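Local coordinates for protein aspartate aminotransferase, mitochondrial (Trypanosoma brucei brucei, PDB 4W5K) that probably transfers amino groups between L-aspartate and 2-oxoglutarate, using pyridoxal 5'-phosphate as its cofactor and working as a homodimer, at residues A[118-124]-A[171-176]; A[104-109]-A[134-138]; A[206-210]-A[224-230]; A[144-148]-A[159-164]. The protein carries 1 engineered substitution. All blocks are in the same frame, centred on the assembly; numbering follows the deposited sequence.

Interaction 1: A[118-124]-A[171-176]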
# COMPACT_ATOMS: atom_id res chain seq x y z
N CYS A 118 -1.65 -0.22 -26.24
CA CYS A 118 -1.02 0.49 -25.13
C CYS A 118 0.25 -0.19 -24.64
O CYS A 118 0.22 -0.87 -23.60
CB CYS A 118 -2.01 0.60 -23.96
SG CYS A 118 -1.49 1.92 -22.81
N ASN A 119 1.35 -0.02 -25.36
CA ASN A 119 2.60 -0.68 -24.98
C ASN A 119 3.82 0.25 -24.86
O ASN A 119 4.93 -0.22 -24.62
CB ASN A 119 2.91 -1.81 -25.95
CG ASN A 119 2.91 -1.34 -27.38
OD1 ASN A 119 3.12 -0.16 -27.66
ND2 ASN A 119 2.65 -2.27 -28.30
N ARG A 120 3.59 1.56 -24.97
CA ARG A 120 4.66 2.55 -24.91
C ARG A 120 4.14 3.79 -24.16
O ARG A 120 2.95 4.10 -24.22
CB ARG A 120 5.14 2.91 -26.32
CG ARG A 120 6.34 3.80 -26.33
CD ARG A 120 6.65 4.35 -27.73
NE ARG A 120 7.05 3.32 -28.69
CZ ARG A 120 8.03 3.49 -29.57
NH1 ARG A 120 8.71 4.63 -29.60
NH2 ARG A 120 8.33 2.52 -30.43
N ILE A 121 5.01 4.47 -23.41
CA ILE A 121 4.65 5.72 -22.76
C ILE A 121 5.86 6.66 -22.90
O ILE A 121 7.01 6.22 -22.78
CB ILE A 121 4.23 5.54 -21.29
CG1 ILE A 121 3.82 6.88 -20.65
CG2 ILE A 121 5.33 4.85 -20.50
CD1 ILE A 121 3.15 6.70 -19.25
N TYR A 122 5.60 7.92 -23.24
CA TYR A 122 6.67 8.88 -23.49
C TYR A 122 6.89 9.72 -22.24
O TYR A 122 5.93 10.22 -21.66
CB TYR A 122 6.33 9.80 -24.66
CG TYR A 122 6.46 9.16 -26.02
CD1 TYR A 122 5.50 8.26 -26.46
CD2 TYR A 122 7.53 9.45 -26.85
CE1 TYR A 122 5.61 7.67 -27.72
CE2 TYR A 122 7.65 8.86 -28.10
CZ TYR A 122 6.69 7.98 -28.53
OH TYR A 122 6.80 7.39 -29.78
N GLY A 123 8.14 9.87 -21.82
CA GLY A 123 8.44 10.67 -20.63
C GLY A 123 9.61 11.60 -20.94
O GLY A 123 10.29 11.42 -21.95
N PRO A 124 9.85 12.59 -20.07
CA PRO A 124 10.96 13.51 -20.38
C PRO A 124 12.30 12.77 -20.38
O PRO A 124 12.48 11.82 -19.60
CB PRO A 124 10.89 14.56 -19.25
CG PRO A 124 10.14 13.88 -18.12
CD PRO A 124 9.17 12.90 -18.80
N SER A 171 -0.49 8.46 -28.55
CA SER A 171 0.55 8.07 -27.60
C SER A 171 0.19 8.53 -26.18
O SER A 171 -0.45 9.57 -25.99
CB SER A 171 1.91 8.64 -28.02
OG SER A 171 2.37 8.05 -29.23
N VAL A 172 0.59 7.75 -25.19
CA VAL A 172 0.46 8.20 -23.80
C VAL A 172 1.68 9.10 -23.47
O VAL A 172 2.83 8.71 -23.71
CB VAL A 172 0.36 7.01 -22.84
CG1 VAL A 172 0.25 7.49 -21.39
CG2 VAL A 172 -0.85 6.14 -23.23
N ILE A 173 1.42 10.29 -22.93
CA ILE A 173 2.49 11.26 -22.70
C ILE A 173 2.55 11.61 -21.23
O ILE A 173 1.62 12.23 -20.72
CB ILE A 173 2.28 12.56 -23.50
CG1 ILE A 173 2.03 12.27 -25.00
CG2 ILE A 173 3.46 13.54 -23.32
CD1 ILE A 173 3.23 11.70 -25.76
N LEU A 174 3.62 11.19 -20.57
CA LEU A 174 3.86 11.47 -19.15
C LEU A 174 4.46 12.87 -18.97
O LEU A 174 5.50 13.15 -19.57
CB LEU A 174 4.82 10.43 -18.59
CG LEU A 174 5.16 10.48 -17.09
CD1 LEU A 174 3.89 10.22 -16.29
CD2 LEU A 174 6.19 9.39 -16.81
N VAL A 175 3.83 13.71 -18.15
CA VAL A 175 4.37 15.06 -17.89
C VAL A 175 4.35 15.33 -16.39
O VAL A 175 3.44 14.88 -15.69
CB VAL A 175 3.57 16.17 -18.63
CG1 VAL A 175 3.67 16.01 -20.16
CG2 VAL A 175 2.11 16.24 -18.15
N HIS A 176 5.35 16.06 -15.90
CA HIS A 176 5.36 16.47 -14.48
C HIS A 176 4.59 17.80 -14.37
O HIS A 176 4.87 18.72 -15.13
CB HIS A 176 6.79 16.67 -13.96
CG HIS A 176 7.67 15.45 -14.02
ND1 HIS A 176 8.57 15.14 -13.01
CD2 HIS A 176 7.81 14.49 -14.97
CE1 HIS A 176 9.22 14.04 -13.34
NE2 HIS A 176 8.79 13.63 -14.52
O HOH W 1 1.51 5.23 -26.20

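Interaction 2: A[104-109]-A[134-138]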
# COMPACT_ATOMS: atom_id res chain seq x y z
N LEU A 104 0.48 6.14 -10.01
CA LEU A 104 1.19 5.89 -11.29
C LEU A 104 1.05 4.43 -11.69
O LEU A 104 0.81 4.11 -12.86
CB LEU A 104 2.67 6.25 -11.17
CG LEU A 104 2.84 7.76 -11.08
CD1 LEU A 104 4.20 8.08 -10.47
CD2 LEU A 104 2.69 8.43 -12.51
N ARG A 105 1.25 3.52 -10.73
CA ARG A 105 1.18 2.09 -11.01
C ARG A 105 -0.25 1.63 -11.34
O ARG A 105 -0.47 0.94 -12.36
CB ARG A 105 1.72 1.27 -9.82
CG ARG A 105 1.52 -0.26 -9.93
CD ARG A 105 2.20 -0.86 -11.16
NE ARG A 105 1.99 -2.31 -11.21
CZ ARG A 105 2.80 -3.22 -10.64
NH1 ARG A 105 3.88 -2.82 -9.98
NH2 ARG A 105 2.52 -4.52 -10.75
N ILE A 106 -1.20 1.97 -10.48
CA ILE A 106 -2.60 1.56 -10.72
C ILE A 106 -3.11 2.21 -12.01
O ILE A 106 -3.76 1.55 -12.81
CB ILE A 106 -3.51 1.90 -9.54
CG1 ILE A 106 -3.13 1.04 -8.32
CG2 ILE A 106 -4.97 1.69 -9.90
CD1 ILE A 106 -3.38 -0.45 -8.47
N GLY A 107 -2.81 3.49 -12.22
CA GLY A 107 -3.16 4.13 -13.49
C GLY A 107 -2.56 3.44 -14.68
O GLY A 107 -3.24 3.23 -15.70
N GLY A 108 -1.25 3.15 -14.61
CA GLY A 108 -0.59 2.41 -15.68
C GLY A 108 -1.24 1.06 -15.96
O GLY A 108 -1.42 0.66 -17.12
N ASP A 109 -1.62 0.36 -14.89
CA ASP A 109 -2.29 -0.93 -15.03
C ASP A 109 -3.71 -0.80 -15.61
O ASP A 109 -4.26 -1.77 -16.15
CB ASP A 109 -2.37 -1.66 -13.66
CG ASP A 109 -1.07 -2.40 -13.30
OD1 ASP A 109 -0.36 -2.84 -14.22
OD2 ASP A 109 -0.77 -2.57 -12.09
N ILE A 134 7.93 1.36 -12.86
CA ILE A 134 6.48 1.41 -12.66
C ILE A 134 5.76 1.04 -13.95
O ILE A 134 4.91 0.14 -13.98
CB ILE A 134 6.01 2.81 -12.21
CG1 ILE A 134 6.47 3.12 -10.78
CG2 ILE A 134 4.48 2.91 -12.24
CD1 ILE A 134 6.36 4.62 -10.39
N PHE A 135 6.13 1.70 -15.04
CA PHE A 135 5.39 1.46 -16.25
C PHE A 135 5.81 0.17 -16.92
O PHE A 135 4.99 -0.45 -17.56
CB PHE A 135 5.51 2.69 -17.16
CG PHE A 135 4.69 3.84 -16.65
CD1 PHE A 135 3.29 3.76 -16.68
CD2 PHE A 135 5.29 4.96 -16.06
CE1 PHE A 135 2.51 4.78 -16.18
CE2 PHE A 135 4.51 6.00 -15.57
CZ PHE A 135 3.12 5.91 -15.62
N ALA A 136 7.05 -0.28 -16.71
CA ALA A 136 7.44 -1.60 -17.22
C ALA A 136 6.56 -2.68 -16.61
O ALA A 136 6.08 -3.59 -17.30
CB ALA A 136 8.91 -1.89 -16.94
N LYS A 137 6.34 -2.58 -15.30
CA LYS A 137 5.50 -3.58 -14.60
C LYS A 137 4.07 -3.56 -15.16
O LYS A 137 3.41 -4.60 -15.20
CB LYS A 137 5.49 -3.31 -13.08
CG LYS A 137 6.80 -3.64 -12.37
CD LYS A 137 7.09 -5.14 -12.48
CE LYS A 137 8.40 -5.52 -11.80
NZ LYS A 137 8.72 -6.98 -11.91
N ALA A 138 3.63 -2.39 -15.62
CA ALA A 138 2.29 -2.20 -16.19
C ALA A 138 2.22 -2.54 -17.68
O ALA A 138 1.17 -2.34 -18.30
CB ALA A 138 1.82 -0.77 -15.99
O HOH W 2 1.20 -4.95 -13.41
O HOH W 3 -0.84 -3.99 -16.60

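Interaction 3: A[206-210]-A[224-230]. With PLP (pyridoxal-5'-phosphate), chain C; MLT (D-malate), chain D.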
# COMPACT_ATOMS: atom_id res chain seq x y z
N PRO A 206 -2.71 12.39 -22.12
CA PRO A 206 -1.81 12.95 -21.10
C PRO A 206 -1.91 12.22 -19.77
O PRO A 206 -3.03 11.99 -19.31
CB PRO A 206 -2.29 14.38 -20.94
CG PRO A 206 -3.74 14.33 -21.35
CD PRO A 206 -3.83 13.31 -22.43
N PHE A 207 -0.76 11.86 -19.21
CA PHE A 207 -0.66 11.23 -17.87
C PHE A 207 0.14 12.21 -17.02
O PHE A 207 1.36 12.32 -17.16
CB PHE A 207 0.03 9.87 -17.99
CG PHE A 207 -0.22 8.91 -16.84
CD1 PHE A 207 -0.25 9.35 -15.52
CD2 PHE A 207 -0.43 7.56 -17.11
CE1 PHE A 207 -0.48 8.44 -14.46
CE2 PHE A 207 -0.66 6.62 -16.07
CZ PHE A 207 -0.69 7.06 -14.74
N VAL A 208 -0.55 12.95 -16.18
CA VAL A 208 0.06 14.01 -15.35
C VAL A 208 0.53 13.44 -14.02
O VAL A 208 -0.26 12.89 -13.26
CB VAL A 208 -0.91 15.13 -15.09
CG1 VAL A 208 -0.28 16.20 -14.13
CG2 VAL A 208 -1.30 15.78 -16.39
N ASP A 209 1.83 13.53 -13.76
CA ASP A 209 2.37 13.22 -12.44
C ASP A 209 2.42 14.54 -11.67
O ASP A 209 3.23 15.42 -11.97
CB ASP A 209 3.76 12.56 -12.55
CG ASP A 209 4.34 12.17 -11.19
OD1 ASP A 209 3.82 12.62 -10.15
OD2 ASP A 209 5.33 11.40 -11.15
N MET A 210 1.49 14.71 -10.73
CA MET A 210 1.41 15.93 -9.92
C MET A 210 1.79 15.62 -8.48
O MET A 210 0.92 15.35 -7.64
CB MET A 210 0.00 16.55 -9.97
CG MET A 210 -0.04 17.93 -9.26
SD MET A 210 -1.55 18.86 -9.55
CE MET A 210 -2.74 17.83 -8.69
N ALA A 224 -1.62 23.61 -10.23
CA ALA A 224 -2.47 22.59 -10.87
C ALA A 224 -2.90 23.02 -12.29
O ALA A 224 -3.84 22.46 -12.87
CB ALA A 224 -3.71 22.29 -10.00
N PHE A 225 -2.22 24.01 -12.86
CA PHE A 225 -2.58 24.48 -14.20
C PHE A 225 -2.61 23.35 -15.24
O PHE A 225 -3.54 23.27 -16.04
CB PHE A 225 -1.60 25.59 -14.66
CG PHE A 225 -1.87 26.07 -16.05
CD1 PHE A 225 -2.96 26.88 -16.31
CD2 PHE A 225 -1.06 25.68 -17.10
CE1 PHE A 225 -3.22 27.32 -17.62
CE2 PHE A 225 -1.33 26.08 -18.40
CZ PHE A 225 -2.40 26.93 -18.65
N VAL A 226 -1.61 22.48 -15.24
CA VAL A 226 -1.53 21.48 -16.31
C VAL A 226 -2.74 20.50 -16.34
O VAL A 226 -3.35 20.35 -17.40
CB VAL A 226 -0.19 20.71 -16.22
CG1 VAL A 226 -0.20 19.50 -17.13
CG2 VAL A 226 0.94 21.66 -16.65
N PRO A 227 -3.13 19.90 -15.20
CA PRO A 227 -4.33 19.04 -15.29
C PRO A 227 -5.63 19.84 -15.50
O PRO A 227 -6.53 19.40 -16.22
CB PRO A 227 -4.33 18.31 -13.94
CG PRO A 227 -3.52 19.18 -13.03
CD PRO A 227 -2.46 19.78 -13.89
N ARG A 228 -5.72 21.02 -14.91
CA ARG A 228 -6.93 21.81 -15.11
C ARG A 228 -7.09 22.28 -16.55
O ARG A 228 -8.20 22.33 -17.10
CB ARG A 228 -6.95 22.99 -14.15
CG ARG A 228 -7.04 22.56 -12.71
CD ARG A 228 -7.20 23.72 -11.75
NE ARG A 228 -7.11 23.24 -10.37
CZ ARG A 228 -7.23 24.02 -9.30
NH1 ARG A 228 -7.47 25.32 -9.45
NH2 ARG A 228 -7.12 23.50 -8.08
N HIS A 229 -5.97 22.59 -17.19
CA HIS A 229 -6.03 23.08 -18.57
C HIS A 229 -6.36 21.91 -19.53
O HIS A 229 -7.12 22.06 -20.51
CB HIS A 229 -4.70 23.75 -18.92
CG HIS A 229 -4.68 24.42 -20.27
ND1 HIS A 229 -5.36 25.59 -20.53
CD2 HIS A 229 -4.04 24.09 -21.41
CE1 HIS A 229 -5.14 25.95 -21.79
NE2 HIS A 229 -4.34 25.05 -22.34
N LEU A 230 -5.79 20.74 -19.24
CA LEU A 230 -5.96 19.59 -20.14
C LEU A 230 -7.33 18.95 -20.01
O LEU A 230 -7.82 18.33 -20.97
CB LEU A 230 -4.90 18.52 -19.87
CG LEU A 230 -3.57 18.77 -20.56
CD1 LEU A 230 -2.48 17.93 -19.89
CD2 LEU A 230 -3.67 18.51 -22.06
N1 PLP C . 6.51 11.29 -8.83
C2 PLP C . 7.47 12.24 -8.59
C2A PLP C . 7.83 13.18 -9.70
C3 PLP C . 8.09 12.33 -7.34
O3 PLP C . 9.06 13.26 -7.09
C4 PLP C . 7.72 11.45 -6.33
C4A PLP C . 8.24 11.72 -4.94
O4A PLP C . 9.40 11.43 -4.67
C5 PLP C . 6.75 10.49 -6.57
C6 PLP C . 6.13 10.42 -7.82
C5A PLP C . 6.36 9.49 -5.49
O4P PLP C . 5.53 10.10 -4.53
P PLP C . 4.87 9.28 -3.38
O1P PLP C . 5.76 9.26 -2.17
O2P PLP C . 4.59 7.88 -3.85
O3P PLP C . 3.59 10.02 -3.09
C1 MLT D . -3.29 30.86 -17.00
O1 MLT D . -2.15 30.66 -17.48
O2 MLT D . -4.29 31.04 -17.74
C2 MLT D . -3.47 30.88 -15.49
O3 MLT D . -2.21 30.58 -14.97

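Interaction 4: A[144-148]-A[159-164]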
# COMPACT_ATOMS: atom_id res chain seq x y z
N PRO A 144 11.89 8.27 -24.36
CA PRO A 144 12.05 9.71 -24.08
C PRO A 144 11.50 10.70 -25.10
O PRO A 144 11.40 10.39 -26.30
CB PRO A 144 13.57 9.86 -23.99
CG PRO A 144 14.08 8.82 -24.95
CD PRO A 144 13.17 7.63 -24.70
N TYR A 145 11.15 11.90 -24.61
CA TYR A 145 11.04 13.10 -25.46
C TYR A 145 12.03 14.15 -24.97
O TYR A 145 12.35 14.21 -23.78
CB TYR A 145 9.61 13.68 -25.47
CG TYR A 145 8.97 14.03 -24.13
CD1 TYR A 145 9.33 15.18 -23.43
CD2 TYR A 145 7.95 13.24 -23.60
CE1 TYR A 145 8.71 15.51 -22.21
CE2 TYR A 145 7.33 13.56 -22.38
CZ TYR A 145 7.72 14.69 -21.70
OH TYR A 145 7.11 15.01 -20.51
N SER A 146 12.50 14.97 -25.90
CA SER A 146 13.40 16.06 -25.56
C SER A 146 12.77 16.96 -24.51
O SER A 146 11.59 17.30 -24.59
CB SER A 146 13.75 16.86 -26.81
OG SER A 146 14.39 16.05 -27.78
N TYR A 147 13.56 17.33 -23.51
CA TYR A 147 13.03 18.12 -22.40
C TYR A 147 14.12 18.94 -21.75
O TYR A 147 14.06 20.17 -21.76
CB TYR A 147 12.35 17.21 -21.35
CG TYR A 147 11.69 18.00 -20.24
CD1 TYR A 147 10.43 18.57 -20.44
CD2 TYR A 147 12.31 18.19 -19.01
CE1 TYR A 147 9.82 19.31 -19.44
CE2 TYR A 147 11.71 18.94 -17.99
CZ TYR A 147 10.46 19.49 -18.22
OH TYR A 147 9.81 20.22 -17.25
N TYR A 148 15.12 18.27 -21.20
CA TYR A 148 16.19 18.99 -20.49
C TYR A 148 17.35 19.38 -21.40
O TYR A 148 17.83 18.58 -22.21
CB TYR A 148 16.71 18.13 -19.33
CG TYR A 148 17.83 18.75 -18.53
CD1 TYR A 148 17.58 19.78 -17.62
CD2 TYR A 148 19.14 18.30 -18.66
CE1 TYR A 148 18.61 20.34 -16.87
CE2 TYR A 148 20.15 18.84 -17.91
CZ TYR A 148 19.88 19.87 -17.02
OH TYR A 148 20.91 20.44 -16.28
N GLY A 159 12.34 21.24 -28.82
CA GLY A 159 12.59 19.81 -28.89
C GLY A 159 11.42 19.01 -28.35
O GLY A 159 11.01 18.02 -28.96
N MET A 160 10.91 19.43 -27.21
CA MET A 160 9.72 18.80 -26.62
C MET A 160 8.54 18.80 -27.60
O MET A 160 7.93 17.75 -27.85
CB MET A 160 9.32 19.50 -25.34
CG MET A 160 8.12 18.86 -24.67
SD MET A 160 7.87 19.67 -23.07
CE MET A 160 6.51 18.71 -22.42
N LEU A 161 8.25 19.98 -28.14
CA LEU A 161 7.13 20.12 -29.06
C LEU A 161 7.31 19.24 -30.30
O LEU A 161 6.36 18.57 -30.72
CB LEU A 161 6.95 21.59 -29.48
CG LEU A 161 6.55 22.56 -28.38
CD1 LEU A 161 6.52 23.98 -28.92
CD2 LEU A 161 5.20 22.19 -27.78
N GLU A 162 8.51 19.19 -30.86
CA GLU A 162 8.74 18.38 -32.06
C GLU A 162 8.60 16.89 -31.76
O GLU A 162 8.07 16.14 -32.58
CB GLU A 162 10.13 18.64 -32.66
CG GLU A 162 10.25 18.02 -34.06
CD GLU A 162 11.68 17.82 -34.52
OE1 GLU A 162 12.62 18.24 -33.82
OE2 GLU A 162 11.86 17.24 -35.61
N CYS A 163 9.10 16.47 -30.61
CA CYS A 163 8.98 15.07 -30.22
C CYS A 163 7.51 14.68 -30.06
O CYS A 163 7.09 13.61 -30.52
CB CYS A 163 9.74 14.78 -28.91
SG CYS A 163 11.54 14.69 -29.16
N LEU A 164 6.73 15.55 -29.42
CA LEU A 164 5.31 15.25 -29.22
C LEU A 164 4.58 15.25 -30.56
O LEU A 164 3.69 14.44 -30.78
CB LEU A 164 4.65 16.24 -28.24
CG LEU A 164 5.17 16.18 -26.79
CD1 LEU A 164 4.40 17.12 -25.85
CD2 LEU A 164 5.18 14.78 -26.25

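Interaction 1: A[118-124]-A[171-176]
I121 slants across V172, and both its CG1 and its CD1 lie against the valine's CG1 methyl, with I121 CD1 3.7 Å from V172 CG1. The isoleucine chain is extended, which lets the same CD1 reach past the valine to the CB of L174. On the other face of the sheet Y122 is matched with I173. There chi1 sets the isoleucine's CG1 beside its backbone N, and chi2 (-68°) turns I173 CD1 toward the tyrosine, 3.8 Å from Y122 CB, again at a slant. The tyrosine ring has V172 O at its edge, in the ring plane. S171 approaches it more obliquely, with S171 OG 3.6 Å from Y122 CE1; that hydroxyl is already engaged, hydrogen-bonded to P168 O.

These side chains decorate two neighbouring parallel strands of the mixed central sheet in the large domain of the aminotransferase fold. The axes of these strand segments approach to 4.7 Å at 27°. Y122 is gripped through both of its peptide groups. Its N donates to V172 O (2.9 Å, N-H...O angle 174°), while Y122 O receives L174 N at 2.7 Å. Earlier in the strands the pairing passes through a water, which gives a hydrogen bond to R120 O and accepts one from V172 N. F135 of helix 129-137 covers the I121 and L174 side. At the C-terminal end P124 and H176 cross at about a right angle, P124 CG lying 3.9 Å from H176 NE2. H176 lines the pyridoxal-phosphate pocket, and its ring also meets those of H131 and H180.

Interaction 2: A[104-109]-A[134-138]
L104, I134 and F135 supply the apolar part of this helix-to-helix contact. I134 CG2 points into the backbone of helix 99-110, 3.6 Å from R105 CA, and also packs against L104 CB. The leucine's other flank is taken by F135, L104 CD2 lying 4.0 Å from F135 CZ. At G108 the partner chain meets bare backbone: G108 CA lies 3.9 Å from F135 CE1, and the G108 carbonyl carbon is 3.6 Å from A138 CB, with no side chain of its own between.

Both helices belong to the large, cofactor-binding domain. Helix 99-110 carries G100 and T101, which hydrogen-bond the pyridoxal phosphate; helix 129-137 forms the connection between the parallel strands 120-124 and 141-149 in a beta-alpha-beta crossover.

Charged groups occupy the other flank. R105 is bent at chi2 (59°), which turns its guanidinium forward along its own helix to D109. R105 NE and D109 OD2 form a salt bridge of 2.9 Å. The oxygen lies near the guanidinium plane, whereas the arginine meets it on the syn side, 34° out of the carboxylate plane. One face of that guanidinium is covered by K137 CB, 3.5 Å from R105 NH1. NH1 itself donates to P280 O of the second subunit.

Two waters complete the polar bridging. Both donate to D109 OD1; one also donates to K137 O and accepts from R105 NH2, the other donates to A138 O.

Interaction 3: A[206-210]-A[224-230]
With chi1 at 176°, V208 sends its CG1 opposite the backbone N and its CG2 opposite the carbonyl carbon, a setting that spreads the two methyls over different helix residues. V208 CG2 meets V226 CG1 at 3.9 Å, and V208 CG1 comes at about a right angle to P227, whose CD is 4.2 Å away. M210 runs out extended from the strand and turns only at its last torsion (chi3 67°). Its sulfur is thereby laid against the first turn of the helix, with M210 SD 4.0 Å from P227 CG and close to A224, the N-cap position. At the other end P206 and L230 run antiparallel alongside each other, P206 CB touching L230 CD1 at 3.7 Å.

Every contact across this interface is apolar and buried. The intervening strand residues face the other way: F207 meets F135 edge-to-face, and D209 OD2 lies 2.6 Å from N1 of the pyridoxal phosphate, the aspartate-to-pyridine pairing well known in this family. H131 NE2 also hydrogen-bonds D209 OD2, which probably helps to fix the carboxylate. On the far side of the helix F225 CE1 lies 3.5 Å from O1 of D-malate, which H189 and R193 hydrogen-bond. Malate and cofactor flank this strand-helix pair on opposite sides, malate C2 being 23.0 Å from cofactor N1.

The axes of the two segments approach to 9.3 Å, at 152°, nearly antiparallel, as expected of the return leg of a beta-alpha-beta crossover. Helix 225-230 links strand 205-210 to the adjacent parallel strand 238-242, and its F225, V226, H229 and L230 also touch helix 189-201.

Interaction 4: A[144-148]-A[159-164]
Y147 presents its ring edge to M160: the sulfur stands 5.1 Å from the ring centroid and 82° off the normal, a Met-aromatic contact in which Y147 CD1 is 3.8 Å from M160 SD. The Y145 ring carries Y147 CD1 at its own edge, in plane, while M160 and L164 approach it obliquely. M160 CE is 3.9 Å from Y145 CE1, and L164 CD2 is 4.1 Å from Y145 CD2. Fully extended along its length, the methionine lies beside both tyrosines and points the same way as they do. Its sulfur meets the two rings differently, at the edge of Y147 but obliquely to Y145, 5.3 Å from the Y145 centroid. The rarer first torsion of Y145, with CG between backbone N and carbonyl carbon (chi1 55°), places that ring beside M160 and L164. Nearer the backbone, Y145 CB lies 3.6 Å from C163 CB.

The contact seats helix 157-166 against the end of strand 141-149. This helix belongs to a beta-alpha-beta crossover between the parallel strands 141-149 and 172-176, with strand 120-124 lying between them in the sheet.

Polar contacts gather round S146. S146 N donates to C163 SG at 3.4 Å in an almost straight bond (176°), sulfur acting as the acceptor. S146 CB rests on the helix backbone, 3.5 Å from the carbonyl carbon of G159, where a residue without a side chain lets the chain at S146 come close to the helix. The tyrosine hydroxyls are held further off: Y145 OH bonds L174 O, and Y147 OH bonds V185 O.

How the interactions relate
Interactions 1, 2 and 3 are all buried. Interactions 1 and 3 share the central sheet: strands 172-176 and 205-210 are neighbours, with F207 N probably bonded to I173 O and D209 N to V175 O. Interaction 1 joins strand to strand through backbone bonds, whereas interaction 3 lays a helix on one side of the sheet by apolar packing alone. Interaction 2 covers the other side, where F135 touches I121 and F207; it reaches the second subunit through the R105 bond to P280 O and by packing. Interaction 4, only partly buried, is nested within the loop closed by interaction 1 and reaches it through Y145, but does not touch interactions 2 or 3. Met-aromatic contacts and an N-H to sulfur hydrogen bond distinguish it.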